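Local coordinates for nucleoporin NUP82 (Chaetomium thermophilum, PDB 5CWW), which probably serves as a structural part of the nuclear pore complex and helps dock nuclear transport factors, here represented by its N-terminal beta-propeller domain, at residues 196-201 and 220-225; 249-254 and 276-281; 282-287 and 365-370. All blocks are in the same frame, centred on the assembly; numbering follows the deposited sequence. Where two conformers were deposited one is given.

Interaction 1: 196-201 and 220-225; sequences DAIVRV and DLKKLA
K222 reaches the carbonyl of D196 because its chain bends twice near the tip. The turn at chi3 (-58°) places CE, and a second turn at chi4 (-55°) places NZ at D196 O. D220 has CG anti to its backbone N (chi1 -170°), and from there its carboxylate meets both K222 nitrogens. K222 NZ donates to D196 O at 2.8 Å and lies in the plane of that carbonyl. The same NZ forms a salt bridge with D220 OD1 at 2.8 Å, met on the syn side of the carboxylate. The backbone K222 N donates to D220 OD1 at 3.1 Å from the other face of the carboxylate plane. D220 is thereby the N-cap of helix 221-225, and two donors hold one oxygen. K223 NZ forms a salt bridge with D220 OD2 at 2.7 Å on the anti side and also donates to G235 O.

The contact lies in one four-stranded antiparallel blade of the propeller. I198 and D220 are a non-hydrogen-bonded antiparallel pair between strands 198-203 and 217-220. L221 N then donates to A197 O at 3.1 Å. An alanine in place of K222 would probably leave D196 O without its lysine donor and D220 OD1 without its ammonium partner, with K223 still on OD2.

L221 packs on both the A197 carbonyl and apolar side chains. L221 CG rests 3.2 Å from A197 O. Its CD1 meets V199 CG2 at 3.8 Å, the two side chains crossing at a slant. A197 CB faces L221 CB at 4.0 Å. L221 also touches L274 of strand 272-276. D196 OD1 is hydrogen-bonded to T194 OG1.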
ATOM      1  N   ASP B 196      -0.921  10.512   1.220  1.00 46.97           N
ATOM      2  CA  ASP B 196      -2.295  10.994   1.323  1.00 46.77           C
ATOM      3  C   ASP B 196      -3.254  10.066   0.577  1.00 44.78           C
ATOM      4  O   ASP B 196      -4.335  10.476   0.156  1.00 45.99           O
ATOM      5  CB  ASP B 196      -2.406  12.436   0.807  1.00 52.56           C
ATOM      6  CG  ASP B 196      -2.077  12.570  -0.669  1.00 56.46           C
ATOM      7  OD1 ASP B 196      -1.391  11.686  -1.223  1.00 57.18           O
ATOM      8  OD2 ASP B 196      -2.501  13.576  -1.274  1.00 60.59           O
ATOM      9  N   ALA B 197      -2.839   8.810   0.424  1.00 45.14           N
ATOM     10  CA  ALA B 197      -3.721   7.730  -0.011  1.00 44.43           C
ATOM     11  C   ALA B 197      -4.335   7.960  -1.388  1.00 45.05           C
ATOM     12  O   ALA B 197      -5.520   7.699  -1.595  1.00 47.22           O
ATOM     13  CB  ALA B 197      -4.826   7.518   1.024  1.00 43.44           C
ATOM     14  N   ILE B 198      -3.532   8.449  -2.326  1.00 43.35           N
ATOM     15  CA  ILE B 198      -3.960   8.510  -3.715  1.00 41.85           C
ATOM     16  C   ILE B 198      -3.301   7.375  -4.489  1.00 42.43           C
ATOM     17  O   ILE B 198      -2.076   7.260  -4.521  1.00 41.81           O
ATOM     18  CB  ILE B 198      -3.623   9.863  -4.358  1.00 41.83           C
ATOM     19  CG1 ILE B 198      -4.352  10.986  -3.611  1.00 46.58           C
ATOM     20  CG2 ILE B 198      -4.031   9.869  -5.822  1.00 41.16           C
ATOM     21  CD1 ILE B 198      -3.809  12.350  -3.893  1.00 48.55           C
ATOM     22  N   VAL B 199      -4.131   6.539  -5.104  1.00 43.10           N
ATOM     23  CA  VAL B 199      -3.666   5.388  -5.866  1.00 43.64           C
ATOM     24  C   VAL B 199      -3.672   5.738  -7.346  1.00 45.14           C
ATOM     25  O   VAL B 199      -4.691   6.176  -7.883  1.00 45.17           O
ATOM     26  CB  VAL B 199      -4.546   4.144  -5.616  1.00 42.00           C
ATOM     27  CG1 VAL B 199      -4.058   2.955  -6.438  1.00 41.08           C
ATOM     28  CG2 VAL B 199      -4.559   3.795  -4.134  1.00 42.57           C
ATOM     29  N   ARG B 200      -2.529   5.554  -7.996  1.00 45.27           N
ATOM     30  CA  ARG B 200      -2.393   5.890  -9.408  1.00 47.99           C
ATOM     31  C   ARG B 200      -1.823   4.730 -10.212  1.00 48.16           C
ATOM     32  O   ARG B 200      -0.754   4.205  -9.899  1.00 49.96           O
ATOM     33  CB  ARG B 200      -1.515   7.131  -9.573  1.00 49.07           C
ATOM     34  CG  ARG B 200      -2.270   8.435  -9.363  1.00 52.61           C
ATOM     35  CD  ARG B 200      -1.359   9.637  -9.528  1.00 57.69           C
ATOM     36  NE  ARG B 200      -0.729  10.010  -8.264  1.00 60.32           N
ATOM     37  CZ  ARG B 200      -1.087  11.039  -7.502  1.00 62.86           C
ATOM     38  NH1 ARG B 200      -2.078  11.842  -7.859  1.00 62.26           N
ATOM     39  NH2 ARG B 200      -0.437  11.272  -6.372  1.00 62.97           N
ATOM     40  N   VAL B 201      -2.568   4.333 -11.239  1.00 47.60           N
ATOM     41  CA  VAL B 201      -2.149   3.284 -12.156  1.00 47.14           C
ATOM     42  C   VAL B 201      -1.537   3.899 -13.417  1.00 49.64           C
ATOM     43  O   VAL B 201      -2.199   4.659 -14.130  1.00 51.76           O
ATOM     44  CB  VAL B 201      -3.334   2.379 -12.548  1.00 43.93           C
ATOM     45  CG1 VAL B 201      -2.866   1.252 -13.469  1.00 44.47           C
ATOM     46  CG2 VAL B 201      -4.016   1.811 -11.299  1.00 41.99           C
ATOM     47  N   ASP B 220      -8.624   8.763  -5.287  1.00 45.79           N
ATOM     48  CA  ASP B 220      -8.460   9.332  -3.957  1.00 46.33           C
ATOM     49  C   ASP B 220      -9.238   8.481  -2.960  1.00 45.76           C
ATOM     50  O   ASP B 220     -10.463   8.580  -2.868  1.00 46.17           O
ATOM     51  CB  ASP B 220      -8.943  10.783  -3.926  1.00 47.85           C
ATOM     52  CG  ASP B 220      -8.564  11.504  -2.643  1.00 49.28           C
ATOM     53  OD1 ASP B 220      -8.190  10.833  -1.655  1.00 47.54           O
ATOM     54  OD2 ASP B 220      -8.648  12.750  -2.622  1.00 52.46           O
ATOM     55  N   LEU B 221      -8.521   7.643  -2.218  1.00 43.33           N
ATOM     56  CA  LEU B 221      -9.144   6.743  -1.250  1.00 44.30           C
ATOM     57  C   LEU B 221      -9.939   7.491  -0.179  1.00 44.72           C
ATOM     58  O   LEU B 221     -10.891   6.948   0.382  1.00 45.36           O
ATOM     59  CB  LEU B 221      -8.083   5.862  -0.588  1.00 43.87           C
ATOM     60  CG  LEU B 221      -7.247   5.004  -1.543  1.00 43.72           C
ATOM     61  CD1 LEU B 221      -6.266   4.136  -0.770  1.00 42.77           C
ATOM     62  CD2 LEU B 221      -8.123   4.145  -2.434  1.00 45.11           C
ATOM     63  N   LYS B 222      -9.552   8.732   0.100  1.00 46.21           N
ATOM     64  CA  LYS B 222     -10.226   9.528   1.120  1.00 47.09           C
ATOM     65  C   LYS B 222     -11.634   9.920   0.667  1.00 49.79           C
ATOM     66  O   LYS B 222     -12.546  10.023   1.486  1.00 52.04           O
ATOM     67  CB  LYS B 222      -9.404  10.771   1.456  1.00 46.74           C
ATOM     68  CG  LYS B 222      -7.994  10.455   1.942  1.00 44.61           C
ATOM     69  CD  LYS B 222      -7.261  11.701   2.421  1.00 44.48           C
ATOM     70  CE  LYS B 222      -7.162  12.763   1.328  1.00 44.40           C
ATOM     71  NZ  LYS B 222      -6.527  12.226   0.088  1.00 43.61           N
ATOM     72  N   LYS B 223     -11.803  10.139  -0.634  0.50 48.37           N
ATOM     73  CA  LYS B 223     -13.124  10.391  -1.196  0.50 53.82           C
ATOM     74  C   LYS B 223     -13.914   9.088  -1.242  0.50 46.30           C
ATOM     75  O   LYS B 223     -15.076   9.035  -0.841  0.50 50.19           O
ATOM     76  CB  LYS B 223     -13.026  10.990  -2.603  0.50 49.45           C
ATOM     77  CG  LYS B 223     -12.260  12.305  -2.696  0.50 53.67           C
ATOM     78  CD  LYS B 223     -12.410  12.920  -4.084  0.50 53.79           C
ATOM     79  CE  LYS B 223     -11.615  14.213  -4.237  0.50 55.57           C
ATOM     80  NZ  LYS B 223     -10.166  13.973  -4.499  0.50 54.50           N
ATOM     81  N   LEU B 224     -13.261   8.039  -1.732  1.00 47.15           N
ATOM     82  CA  LEU B 224     -13.887   6.732  -1.893  1.00 44.84           C
ATOM     83  C   LEU B 224     -14.392   6.147  -0.575  1.00 44.96           C
ATOM     84  O   LEU B 224     -15.457   5.528  -0.535  1.00 45.85           O
ATOM     85  CB  LEU B 224     -12.890   5.766  -2.536  1.00 43.40           C
ATOM     86  CG  LEU B 224     -13.355   4.331  -2.783  1.00 43.39           C
ATOM     87  CD1 LEU B 224     -14.542   4.297  -3.726  1.00 42.26           C
ATOM     88  CD2 LEU B 224     -12.205   3.512  -3.340  1.00 42.98           C
ATOM     89  N   ALA B 225     -13.639   6.360   0.499  1.00 43.64           N
ATOM     90  CA  ALA B 225     -13.977   5.782   1.800  1.00 43.63           C
ATOM     91  C   ALA B 225     -15.336   6.266   2.296  1.00 46.27           C
ATOM     92  O   ALA B 225     -16.055   5.530   2.970  1.00 45.90           O
ATOM     93  CB  ALA B 225     -12.898   6.116   2.823  1.00 44.35           C
TER

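Interaction 2: 249-254 and 276-281; sequences AFDMEV and MTSGDV
E253 and M276 meet where a propeller blade begins, with M276 CA making a CA-H...O contact to E253 O at 3.2 Å. V254 and M276 are a non-hydrogen-bonded antiparallel pair between strands 254-258 and 272-276. Helix 248-251 leads into the first strand, and a type I beta turn from M276 to G279 follows the second.

Direct hydrogen bonds fix the turn. T277 N donates to E253 O at 2.9 Å. T277 OG1 donates to E253 OE2 at 2.6 Å, on the anti lone pair of that oxygen. E253 gets there with CG anti to the backbone N (chi1 -176°) and an extended chain. S278 OG donates to D251 O at 3.0 Å from above the carbonyl plane.

D251 OD1 and D280 OD2 are only 3.6 Å apart. Water 3 donates to both, which would probably ease their repulsion. D251 OD2 accepts from the backbone of the chain of another protein.

Two more waters bridge the segments. Water 1 joins F250 O to T277 OG1. Water 2 joins D251 O to D280 OD2.

M276 also packs through its thioether. Its chain bends at chi2 (-66°), which puts SD against the M252 backbone, 3.6 Å from M252 C. The two methionine side chains run alongside each other in the same direction. Their methyls meet at M252 CE to M276 CE, 4.1 Å, and M276 SD touches V254 CG2 at 3.7 Å.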
ATOM      1  N   ALA B 249      -5.719  12.950   7.572  1.00 48.69           N
ATOM      2  CA  ALA B 249      -4.323  13.336   7.410  1.00 47.92           C
ATOM      3  C   ALA B 249      -3.405  12.359   8.145  1.00 50.07           C
ATOM      4  O   ALA B 249      -2.275  12.119   7.716  1.00 51.30           O
ATOM      5  CB  ALA B 249      -4.102  14.756   7.911  1.00 48.82           C
ATOM      6  N   PHE B 250      -3.895  11.800   9.251  1.00 55.60           N
ATOM      7  CA  PHE B 250      -3.145  10.790   9.996  1.00 56.20           C
ATOM      8  C   PHE B 250      -3.816   9.420   9.937  1.00 56.49           C
ATOM      9  O   PHE B 250      -3.138   8.397   9.932  1.00 56.71           O
ATOM     10  CB  PHE B 250      -2.964  11.214  11.459  1.00 57.69           C
ATOM     11  CG  PHE B 250      -4.250  11.324  12.233  1.00 57.21           C
ATOM     12  CD1 PHE B 250      -4.859  10.196  12.759  1.00 58.07           C
ATOM     13  CD2 PHE B 250      -4.836  12.560  12.459  1.00 58.80           C
ATOM     14  CE1 PHE B 250      -6.037  10.294  13.474  1.00 58.29           C
ATOM     15  CE2 PHE B 250      -6.013  12.664  13.176  1.00 58.52           C
ATOM     16  CZ  PHE B 250      -6.614  11.530  13.685  1.00 59.16           C
ATOM     17  N   ASP B 251      -5.143   9.398   9.883  1.00 52.79           N
ATOM     18  CA  ASP B 251      -5.872   8.137   9.966  1.00 52.83           C
ATOM     19  C   ASP B 251      -5.825   7.370   8.649  1.00 49.64           C
ATOM     20  O   ASP B 251      -5.999   6.150   8.633  1.00 48.52           O
ATOM     21  CB  ASP B 251      -7.328   8.380  10.375  1.00 58.01           C
ATOM     22  CG  ASP B 251      -7.837   7.356  11.386  1.00 62.39           C
ATOM     23  OD1 ASP B 251      -7.117   6.379  11.685  1.00 63.39           O
ATOM     24  OD2 ASP B 251      -8.973   7.525  11.875  1.00 65.94           O
ATOM     25  N   MET B 252      -5.587   8.083   7.550  1.00 48.85           N
ATOM     26  CA  MET B 252      -5.395   7.442   6.253  1.00 48.69           C
ATOM     27  C   MET B 252      -4.046   7.827   5.653  1.00 48.04           C
ATOM     28  O   MET B 252      -3.894   7.902   4.434  1.00 47.48           O
ATOM     29  CB  MET B 252      -6.533   7.805   5.295  1.00 50.54           C
ATOM     30  CG  MET B 252      -7.876   7.201   5.696  1.00 52.27           C
ATOM     31  SD  MET B 252      -9.160   7.361   4.436  1.00 53.13           S
ATOM     32  CE  MET B 252      -8.593   6.156   3.232  1.00 49.24           C
ATOM     33  N   GLU B 253      -3.070   8.085   6.519  1.00 48.84           N
ATOM     34  CA  GLU B 253      -1.691   8.241   6.077  1.00 49.08           C
ATOM     35  C   GLU B 253      -1.149   6.859   5.729  1.00 49.05           C
ATOM     36  O   GLU B 253      -1.037   5.999   6.599  1.00 48.40           O
ATOM     37  CB  GLU B 253      -0.833   8.904   7.155  1.00 51.10           C
ATOM     38  CG  GLU B 253       0.599   9.182   6.719  1.00 54.05           C
ATOM     39  CD  GLU B 253       1.469   9.682   7.853  1.00 57.90           C
ATOM     40  OE1 GLU B 253       1.957  10.827   7.767  1.00 59.52           O
ATOM     41  OE2 GLU B 253       1.672   8.929   8.827  1.00 58.99           O
ATOM     42  N   VAL B 254      -0.809   6.647   4.462  1.00 49.36           N
ATOM     43  CA  VAL B 254      -0.374   5.331   4.005  1.00 46.70           C
ATOM     44  C   VAL B 254       1.060   5.043   4.422  1.00 46.70           C
ATOM     45  O   VAL B 254       1.946   5.882   4.252  1.00 47.04           O
ATOM     46  CB  VAL B 254      -0.483   5.199   2.472  1.00 45.55           C
ATOM     47  CG1 VAL B 254      -0.068   3.799   2.016  1.00 46.80           C
ATOM     48  CG2 VAL B 254      -1.903   5.505   2.012  1.00 43.69           C
ATOM     49  N   MET B 276      -2.022   1.587   6.774  1.00 41.39           N
ATOM     50  CA  MET B 276      -1.893   2.959   7.243  1.00 43.18           C
ATOM     51  C   MET B 276      -1.015   3.006   8.485  1.00 44.38           C
ATOM     52  O   MET B 276      -0.975   2.047   9.255  1.00 45.65           O
ATOM     53  CB  MET B 276      -3.270   3.545   7.559  1.00 43.68           C
ATOM     54  CG  MET B 276      -4.295   3.365   6.450  1.00 43.17           C
ATOM     55  SD  MET B 276      -3.876   4.278   4.948  1.00 46.63           S
ATOM     56  CE  MET B 276      -5.254   3.832   3.898  1.00 49.85           C
ATOM     57  N   THR B 277      -0.319   4.120   8.687  1.00 45.93           N
ATOM     58  CA  THR B 277       0.508   4.288   9.876  1.00 47.76           C
ATOM     59  C   THR B 277      -0.362   4.338  11.129  1.00 49.25           C
ATOM     60  O   THR B 277       0.124   4.139  12.238  1.00 53.25           O
ATOM     61  CB  THR B 277       1.366   5.567   9.804  1.00 49.18           C
ATOM     62  OG1 THR B 277       0.521   6.710   9.626  1.00 48.80           O
ATOM     63  CG2 THR B 277       2.358   5.488   8.655  1.00 49.11           C
ATOM     64  N   SER B 278      -1.653   4.596  10.951  1.00 47.71           N
ATOM     65  CA  SER B 278      -2.581   4.618  12.073  1.00 46.84           C
ATOM     66  C   SER B 278      -2.832   3.212  12.614  1.00 48.18           C
ATOM     67  O   SER B 278      -3.321   3.055  13.730  1.00 48.97           O
ATOM     68  CB  SER B 278      -3.908   5.254  11.655  1.00 48.49           C
ATOM     69  OG  SER B 278      -4.565   4.454  10.688  1.00 47.45           O
ATOM     70  N   GLY B 279      -2.505   2.201  11.813  1.00 47.49           N
ATOM     71  CA  GLY B 279      -2.681   0.811  12.206  1.00 47.71           C
ATOM     72  C   GLY B 279      -3.757   0.080  11.422  1.00 47.47           C
ATOM     73  O   GLY B 279      -3.932  -1.126  11.579  1.00 46.98           O
ATOM     74  N   ASP B 280      -4.474   0.806  10.572  1.00 46.66           N
ATOM     75  CA  ASP B 280      -5.574   0.224   9.812  1.00 47.45           C
ATOM     76  C   ASP B 280      -5.098  -0.416   8.514  1.00 45.93           C
ATOM     77  O   ASP B 280      -4.064  -0.039   7.956  1.00 45.61           O
ATOM     78  CB  ASP B 280      -6.632   1.286   9.508  1.00 48.58           C
ATOM     79  CG  ASP B 280      -7.316   1.805  10.758  1.00 52.30           C
ATOM     80  OD1 ASP B 280      -7.352   1.071  11.768  1.00 54.07           O
ATOM     81  OD2 ASP B 280      -7.823   2.946  10.732  1.00 53.62           O
ATOM     82  N   VAL B 281      -5.876  -1.385   8.043  1.00 45.55           N
ATOM     83  CA  VAL B 281      -5.578  -2.112   6.818  1.00 43.38           C
ATOM     84  C   VAL B 281      -6.780  -2.016   5.892  1.00 43.21           C
ATOM     85  O   VAL B 281      -7.922  -2.114   6.339  1.00 44.29           O
ATOM     86  CB  VAL B 281      -5.243  -3.599   7.105  1.00 41.26           C
ATOM     87  CG1 VAL B 281      -5.096  -4.392   5.815  1.00 39.97           C
ATOM     88  CG2 VAL B 281      -3.979  -3.709   7.947  1.00 41.93           C
TER
HETATM   89  O   HOH W   1      -0.913   8.122  11.205  1.00 54.29           O
HETATM   90  O   HOH W   2      -7.946   4.328   8.553  1.00 46.16           O
HETATM   91  O   HOH W   3      -8.380   4.423  13.033  1.00 60.31           O

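Interaction 3: 282-287 and 365-370; sequences YALCPL and LVPKLQ
P367 packs tightly against the backbone where strand 281-284 gives way to loop. Its CB lies 3.2 Å from C285 O. The same CB faces P286 CD at 3.9 Å, and the rings pass each other, running in opposing directions.

Leucines extend this close packing. L284 CD2 lies 3.5 Å from K368 O and also touches P367 CG and L369 CD1. L369 has CG anti to the backbone N (chi1 -176°), and this CG meets Y282 CD2 at 3.7 Å. The tyrosine and leucine side chains cross at a slant.

Two backbone bonds tie A283 to Q370 as a hydrogen-bonded antiparallel pair. A283 N donates to Q370 O at 2.9 Å, and Q370 N donates to A283 O. Y282 CA also makes a CA-H...O contact with Q370 O.

Beyond the A283-Q370 pair the contact is looser: the segments part, and water fills in between the backbones. Water 4 accepts from C285 N at 2.9 Å and from Q370 NE2 at 2.9 Å, close to K368 O. Q370 NE2 also donates to E447 O. Water 5 sits between P286 O and L365 O, where the segments have drawn apart.

Residues 369-370 form a short, weakly bonded edge strand of a four-stranded propeller blade. It is added after a long insertion that carries helices 298-315 and 321-338. Strand 272-276 pairs with the other edge of 281-284, and helix 221-225 packs through L224 on both L284 and L369.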
ATOM      1  N   TYR B 282      -6.512  -1.831   4.604  1.00 41.30           N
ATOM      2  CA  TYR B 282      -7.560  -1.711   3.600  1.00 41.19           C
ATOM      3  C   TYR B 282      -7.262  -2.597   2.399  1.00 39.88           C
ATOM      4  O   TYR B 282      -6.115  -2.976   2.166  1.00 39.19           O
ATOM      5  CB  TYR B 282      -7.697  -0.259   3.135  1.00 41.06           C
ATOM      6  CG  TYR B 282      -8.231   0.692   4.180  1.00 42.21           C
ATOM      7  CD1 TYR B 282      -7.376   1.327   5.069  1.00 43.32           C
ATOM      8  CD2 TYR B 282      -9.587   0.969   4.264  1.00 41.70           C
ATOM      9  CE1 TYR B 282      -7.859   2.205   6.019  1.00 43.72           C
ATOM     10  CE2 TYR B 282     -10.080   1.843   5.211  1.00 43.02           C
ATOM     11  CZ  TYR B 282      -9.212   2.459   6.085  1.00 43.52           C
ATOM     12  OH  TYR B 282      -9.699   3.333   7.027  1.00 44.59           O
ATOM     13  N   ALA B 283      -8.300  -2.906   1.629  1.00 39.04           N
ATOM     14  CA  ALA B 283      -8.143  -3.667   0.397  1.00 38.22           C
ATOM     15  C   ALA B 283      -9.011  -3.082  -0.711  1.00 40.52           C
ATOM     16  O   ALA B 283     -10.129  -2.637  -0.463  1.00 39.30           O
ATOM     17  CB  ALA B 283      -8.489  -5.132   0.628  1.00 39.13           C
ATOM     18  N   LEU B 284      -8.474  -3.080  -1.927  1.00 43.74           N
ATOM     19  CA  LEU B 284      -9.202  -2.650  -3.117  1.00 46.51           C
ATOM     20  C   LEU B 284      -9.265  -3.788  -4.119  1.00 43.49           C
ATOM     21  O   LEU B 284      -8.228  -4.278  -4.560  1.00 41.11           O
ATOM     22  CB  LEU B 284      -8.523  -1.451  -3.777  1.00 51.47           C
ATOM     23  CG  LEU B 284      -8.830  -0.024  -3.338  1.00 56.21           C
ATOM     24  CD1 LEU B 284      -7.993   0.916  -4.190  1.00 59.61           C
ATOM     25  CD2 LEU B 284     -10.309   0.314  -3.470  1.00 58.18           C
ATOM     26  N   CYS B 285     -10.471  -4.189  -4.505  1.00 43.81           N
ATOM     27  CA  CYS B 285     -10.623  -5.309  -5.427  1.00 46.04           C
ATOM     28  C   CYS B 285     -11.934  -5.226  -6.207  1.00 47.52           C
ATOM     29  O   CYS B 285     -12.988  -5.026  -5.610  1.00 46.02           O
ATOM     30  CB  CYS B 285     -10.560  -6.627  -4.656  1.00 47.08           C
ATOM     31  SG  CYS B 285     -10.912  -8.085  -5.647  1.00 47.94           S
ATOM     32  N   PRO B 286     -11.882  -5.402  -7.541  1.00 51.76           N
ATOM     33  CA  PRO B 286     -10.732  -5.688  -8.404  1.00 53.40           C
ATOM     34  C   PRO B 286     -10.083  -4.436  -8.991  1.00 53.68           C
ATOM     35  O   PRO B 286     -10.754  -3.670  -9.683  1.00 57.64           O
ATOM     36  CB  PRO B 286     -11.350  -6.536  -9.512  1.00 53.92           C
ATOM     37  CG  PRO B 286     -12.724  -5.983  -9.662  1.00 53.79           C
ATOM     38  CD  PRO B 286     -13.137  -5.421  -8.314  1.00 52.82           C
ATOM     39  N   LEU B 287      -8.796  -4.240  -8.718  1.00 51.99           N
ATOM     40  CA  LEU B 287      -8.056  -3.106  -9.260  1.00 48.87           C
ATOM     41  C   LEU B 287      -7.267  -3.544 -10.488  1.00 46.30           C
ATOM     42  O   LEU B 287      -6.304  -4.304 -10.373  1.00 49.13           O
ATOM     43  CB  LEU B 287      -7.116  -2.519  -8.205  1.00 49.28           C
ATOM     44  CG  LEU B 287      -6.319  -1.286  -8.638  1.00 50.38           C
ATOM     45  CD1 LEU B 287      -7.243  -0.104  -8.904  1.00 50.76           C
ATOM     46  CD2 LEU B 287      -5.277  -0.928  -7.591  1.00 50.75           C
ATOM     47  N   LEU B 365     -15.329   1.458 -12.653  1.00 55.38           N
ATOM     48  CA  LEU B 365     -13.877   1.328 -12.742  1.00 54.60           C
ATOM     49  C   LEU B 365     -13.233   1.252 -11.363  1.00 51.35           C
ATOM     50  O   LEU B 365     -12.207   0.594 -11.181  1.00 51.85           O
ATOM     51  CB  LEU B 365     -13.277   2.502 -13.518  1.00 57.45           C
ATOM     52  CG  LEU B 365     -13.792   2.746 -14.938  1.00 59.33           C
ATOM     53  CD1 LEU B 365     -12.919   3.787 -15.628  1.00 60.70           C
ATOM     54  CD2 LEU B 365     -13.846   1.463 -15.754  1.00 59.82           C
ATOM     55  N   VAL B 366     -13.842   1.928 -10.395  1.00 48.84           N
ATOM     56  CA  VAL B 366     -13.280   2.028  -9.056  1.00 46.85           C
ATOM     57  C   VAL B 366     -14.001   1.070  -8.110  1.00 47.73           C
ATOM     58  O   VAL B 366     -15.195   1.224  -7.866  1.00 48.16           O
ATOM     59  CB  VAL B 366     -13.376   3.467  -8.517  1.00 47.86           C
ATOM     60  CG1 VAL B 366     -12.716   3.584  -7.149  1.00 46.89           C
ATOM     61  CG2 VAL B 366     -12.735   4.437  -9.503  1.00 50.44           C
ATOM     62  N   PRO B 367     -13.284   0.066  -7.579  1.00 47.71           N
ATOM     63  CA  PRO B 367     -13.941  -0.831  -6.627  1.00 48.92           C
ATOM     64  C   PRO B 367     -14.156  -0.168  -5.273  1.00 47.26           C
ATOM     65  O   PRO B 367     -13.570   0.878  -4.991  1.00 47.36           O
ATOM     66  CB  PRO B 367     -12.966  -2.004  -6.519  1.00 48.97           C
ATOM     67  CG  PRO B 367     -11.648  -1.429  -6.832  1.00 48.67           C
ATOM     68  CD  PRO B 367     -11.883  -0.320  -7.820  1.00 49.00           C
ATOM     69  N   LYS B 368     -15.010  -0.767  -4.456  1.00 45.58           N
ATOM     70  CA  LYS B 368     -15.248  -0.279  -3.108  1.00 46.42           C
ATOM     71  C   LYS B 368     -13.984  -0.394  -2.270  1.00 43.97           C
ATOM     72  O   LYS B 368     -13.230  -1.362  -2.394  1.00 44.94           O
ATOM     73  CB  LYS B 368     -16.385  -1.064  -2.451  1.00 49.33           C
ATOM     74  CG  LYS B 368     -16.686  -0.644  -1.021  1.00 51.83           C
ATOM     75  CD  LYS B 368     -17.780  -1.497  -0.405  1.00 56.28           C
ATOM     76  CE  LYS B 368     -17.957  -1.169   1.066  1.00 60.77           C
ATOM     77  NZ  LYS B 368     -19.083  -1.925   1.668  1.00 63.47           N
ATOM     78  N   LEU B 369     -13.744   0.598  -1.422  1.00 41.45           N
ATOM     79  CA  LEU B 369     -12.662   0.503  -0.453  1.00 40.21           C
ATOM     80  C   LEU B 369     -13.127  -0.358   0.712  1.00 41.83           C
ATOM     81  O   LEU B 369     -14.106  -0.028   1.381  1.00 42.33           O
ATOM     82  CB  LEU B 369     -12.234   1.882   0.048  1.00 41.03           C
ATOM     83  CG  LEU B 369     -11.032   1.865   1.001  1.00 42.50           C
ATOM     84  CD1 LEU B 369      -9.776   1.372   0.291  1.00 41.05           C
ATOM     85  CD2 LEU B 369     -10.802   3.237   1.608  1.00 42.98           C
ATOM     86  N   GLN B 370     -12.431  -1.467   0.935  1.00 43.54           N
ATOM     87  CA  GLN B 370     -12.773  -2.399   2.002  1.00 46.69           C
ATOM     88  C   GLN B 370     -11.899  -2.162   3.227  1.00 45.21           C
ATOM     89  O   GLN B 370     -10.673  -2.219   3.140  1.00 45.21           O
ATOM     90  CB  GLN B 370     -12.621  -3.843   1.521  1.00 48.26           C
ATOM     91  CG  GLN B 370     -13.502  -4.189   0.334  1.00 48.92           C
ATOM     92  CD  GLN B 370     -13.390  -5.642  -0.070  1.00 49.58           C
ATOM     93  OE1 GLN B 370     -13.380  -6.532   0.779  1.00 50.88           O
ATOM     94  NE2 GLN B 370     -13.298  -5.892  -1.373  1.00 47.58           N
TER
HETATM   95  O   HOH W   4     -12.979  -3.696  -3.207  1.00 40.79           O
HETATM   96  O   HOH W   5     -10.151  -1.424 -11.806  1.00 64.89           O

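In the fold
The three contacts follow one another along the chain and lie close together in two successive blades. Interaction 1 belongs to one blade; interactions 2 and 3 belong to the next. Helix 221-225 joins the blades. The centres of interactions 1 and 3 are about 10 Å apart, and L221 CD2 touches L284 CD1 at 3.7 Å. Interactions 1 and 2 have centres about 12 Å apart and meet at A197 CA and V254 CG2, 3.5 Å. Interactions 2 and 3 are about 17 Å apart by centres, yet M276 CE reaches Y282 CD1 at 3.5 Å. The chain of another protein comes within reach of all three contacts, most of all interaction 2.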